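Putative tRNA synthase (PDB 3DQQ) probably phosphorylates 3-oxo-tetronate at its 4-position with ATP, as a member of the four-carbon acid sugar kinase family. Local coordinates at residues A67-L72 / V105-S110. Numbering follows the deposited sequence.
Sequences AALVWL and VALDTS
Leu69 and Ala106 mark the nearest backbone approach between 67-72 and 105-110, their CA atoms 8.4 Å apart, a gap filled by side chains; no hydrogen bond joins the two segments. Helical phi/psi throughout 67-72, with bonds from Trp71 N to Ala67 O (3.1 Å) and from Leu72 N to Ala68 O (3.0 Å), is consistent with an unbroken part of helix 58-74. In 105-110 the helix 96-106 runs out. Asp108, with a positive phi of 41°, is the C-prime residue of a Schellman motif in which Thr109 N reaches back to Met104 O and Asp108 N to Val105 O.

From the 67-72 side, one methyl does the touching. Leu69 already points its CB toward 105-110, and with CG anti to its own N (chi1 180°) the branch extends so that CD2 meets CB of Ala106 at 3.5 Å. The same CD2 lies 4.1 Å from CG of Leu107, so a single methyl contacts both the last helical residue and the first to leave helical geometry. Leu107 does not aim its CB straight at the other helix; with CG beside the backbone N (chi1 -77°), the end of its side chain nevertheless comes nearer, and the two leucines meet at a slant. Leu66, three residues before Leu69 on the same helix, also touches Ala106.

Lys73, further along helix 58-74, touches Leu107 and gives a hydrogen bond from NZ to Ala106 O, a polar link at the terminating helix end. On another side of helix 58-74, Ala68, Trp71 and Leu72 pack on Ile49 of strand 46-50. Within the sugar-binding N-terminal domain, away from the probable ATP-binding residues, the contact is thus small and apolar, burying 114 Å² in total, and its chemistry implies association by dispersion and partial burial of aliphatic carbons, without directional bonding between the two segments.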
ATOM      1  N   ALA A  67      29.515  18.930   3.941  1.00 30.50           N
ATOM      2  CA  ALA A  67      30.565  17.911   4.030  1.00 29.72           C
ATOM      3  C   ALA A  67      30.840  17.370   2.609  1.00 30.03           C
ATOM      4  O   ALA A  67      32.004  17.261   2.180  1.00 30.75           O
ATOM      5  CB  ALA A  67      30.166  16.816   4.955  1.00 26.91           C
ATOM      6  N   ALA A  68      29.775  17.106   1.853  1.00 30.11           N
ATOM      7  CA  ALA A  68      29.920  16.624   0.483  1.00 29.96           C
ATOM      8  C   ALA A  68      30.690  17.648  -0.332  1.00 30.08           C
ATOM      9  O   ALA A  68      31.588  17.292  -1.077  1.00 29.62           O
ATOM     10  CB  ALA A  68      28.568  16.354  -0.150  1.00 29.12           C
ATOM     11  N   LEU A  69      30.355  18.925  -0.159  1.00 30.57           N
ATOM     12  CA  LEU A  69      31.000  19.991  -0.931  1.00 30.29           C
ATOM     13  C   LEU A  69      32.478  20.121  -0.578  1.00 30.76           C
ATOM     14  O   LEU A  69      33.298  20.322  -1.475  1.00 31.87           O
ATOM     15  CB  LEU A  69      30.285  21.307  -0.715  1.00 30.14           C
ATOM     16  CG  LEU A  69      30.853  22.501  -1.459  1.00 31.25           C
ATOM     17  CD1 LEU A  69      30.669  22.347  -2.949  1.00 34.93           C
ATOM     18  CD2 LEU A  69      30.192  23.811  -0.988  1.00 31.03           C
ATOM     19  N   VAL A  70      32.837  19.974   0.709  1.00 30.60           N
ATOM     20  CA  VAL A  70      34.234  20.042   1.121  1.00 28.91           C
ATOM     21  C   VAL A  70      35.002  18.972   0.411  1.00 29.96           C
ATOM     22  O   VAL A  70      36.096  19.203  -0.063  1.00 30.93           O
ATOM     23  CB  VAL A  70      34.459  19.894   2.648  1.00 28.74           C
ATOM     24  CG1 VAL A  70      35.974  19.533   2.951  1.00 23.89           C
ATOM     25  CG2 VAL A  70      34.061  21.185   3.407  1.00 22.71           C
ATOM     26  N   TRP A  71      34.426  17.803   0.292  1.00 30.59           N
ATOM     27  CA  TRP A  71      35.112  16.765  -0.429  1.00 32.03           C
ATOM     28  C   TRP A  71      35.250  17.051  -1.929  1.00 32.39           C
ATOM     29  O   TRP A  71      36.314  16.876  -2.486  1.00 32.28           O
ATOM     30  CB  TRP A  71      34.393  15.457  -0.229  1.00 32.64           C
ATOM     31  CG  TRP A  71      35.080  14.285  -0.839  1.00 33.55           C
ATOM     32  CD1 TRP A  71      36.006  13.505  -0.267  1.00 32.91           C
ATOM     33  CD2 TRP A  71      34.858  13.762  -2.149  1.00 34.69           C
ATOM     34  NE1 TRP A  71      36.385  12.502  -1.131  1.00 34.57           N
ATOM     35  CE2 TRP A  71      35.700  12.660  -2.306  1.00 35.40           C
ATOM     36  CE3 TRP A  71      34.047  14.142  -3.213  1.00 34.18           C
ATOM     37  CZ2 TRP A  71      35.738  11.919  -3.471  1.00 34.64           C
ATOM     38  CZ3 TRP A  71      34.083  13.396  -4.377  1.00 33.29           C
ATOM     39  CH2 TRP A  71      34.913  12.307  -4.494  1.00 33.77           C
ATOM     40  N   LEU A  72      34.173  17.454  -2.580  1.00 32.87           N
ATOM     41  CA  LEU A  72      34.213  17.751  -3.999  1.00 33.68           C
ATOM     42  C   LEU A  72      35.251  18.831  -4.278  1.00 34.68           C
ATOM     43  O   LEU A  72      35.993  18.743  -5.242  1.00 34.09           O
ATOM     44  CB  LEU A  72      32.854  18.230  -4.489  1.00 33.03           C
ATOM     45  CG  LEU A  72      31.749  17.191  -4.622  1.00 32.25           C
ATOM     46  CD1 LEU A  72      30.376  17.862  -4.949  1.00 29.69           C
ATOM     47  CD2 LEU A  72      32.186  16.176  -5.664  1.00 28.81           C
ATOM     48  N   VAL A 105      26.579  30.184  -0.183  1.00 27.10           N
ATOM     49  CA  VAL A 105      27.497  30.886   0.703  1.00 26.91           C
ATOM     50  C   VAL A 105      28.857  30.195   0.707  1.00 27.73           C
ATOM     51  O   VAL A 105      29.848  30.863   0.650  1.00 29.73           O
ATOM     52  CB  VAL A 105      26.968  30.998   2.155  1.00 27.07           C
ATOM     53  CG1 VAL A 105      28.122  31.380   3.106  1.00 25.24           C
ATOM     54  CG2 VAL A 105      25.820  31.963   2.248  1.00 23.83           C
ATOM     55  N   ALA A 106      28.923  28.868   0.795  1.00 28.07           N
ATOM     56  CA  ALA A 106      30.218  28.151   0.762  1.00 27.91           C
ATOM     57  C   ALA A 106      30.956  28.372  -0.554  1.00 29.20           C
ATOM     58  O   ALA A 106      32.160  28.360  -0.559  1.00 29.95           O
ATOM     59  CB  ALA A 106      30.056  26.723   1.005  1.00 24.94           C
ATOM     60  N   LEU A 107      30.254  28.595  -1.665  1.00 30.86           N
ATOM     61  CA  LEU A 107      30.904  28.778  -2.959  1.00 31.60           C
ATOM     62  C   LEU A 107      31.084  30.263  -3.289  1.00 33.07           C
ATOM     63  O   LEU A 107      31.469  30.662  -4.395  1.00 33.29           O
ATOM     64  CB  LEU A 107      30.079  28.095  -4.030  1.00 31.57           C
ATOM     65  CG  LEU A 107      30.218  26.565  -4.087  1.00 31.05           C
ATOM     66  CD1 LEU A 107      29.062  25.998  -4.917  1.00 30.02           C
ATOM     67  CD2 LEU A 107      31.518  26.138  -4.665  1.00 24.96           C
ATOM     68  N   ASP A 108      30.815  31.091  -2.299  1.00 35.46           N
ATOM     69  CA  ASP A 108      30.799  32.528  -2.462  1.00 35.31           C
ATOM     70  C   ASP A 108      30.137  32.968  -3.792  1.00 35.68           C
ATOM     71  O   ASP A 108      30.739  33.713  -4.560  1.00 36.79           O
ATOM     72  CB  ASP A 108      32.212  33.058  -2.327  1.00 35.59           C
ATOM     73  CG  ASP A 108      32.263  34.579  -2.135  1.00 39.44           C
ATOM     74  OD1 ASP A 108      31.536  35.083  -1.247  1.00 50.65           O
ATOM     75  OD2 ASP A 108      33.045  35.302  -2.846  1.00 48.78           O
ATOM     76  N   THR A 109      28.920  32.495  -4.046  1.00 34.63           N
ATOM     77  CA  THR A 109      28.139  32.903  -5.197  1.00 35.17           C
ATOM     78  C   THR A 109      26.801  33.565  -4.762  1.00 34.67           C
ATOM     79  O   THR A 109      26.199  33.176  -3.764  1.00 34.69           O
ATOM     80  CB  THR A 109      27.855  31.695  -6.198  1.00 35.24           C
ATOM     81  OG1 THR A 109      26.928  32.139  -7.178  1.00 39.97           O
ATOM     82  CG2 THR A 109      27.154  30.542  -5.580  1.00 34.52           C
ATOM     83  N   SER A 110      26.317  34.518  -5.551  1.00 35.01           N
ATOM     84  CA  SER A 110      25.072  35.271  -5.254  1.00 35.74           C
ATOM     85  C   SER A 110      23.848  35.003  -6.100  1.00 35.46           C
ATOM     86  O   SER A 110      22.806  35.601  -5.838  1.00 35.67           O
ATOM     87  CB  SER A 110      25.340  36.747  -5.379  1.00 35.89           C
ATOM     88  OG  SER A 110      26.153  37.101  -4.285  1.00 42.32           O
TER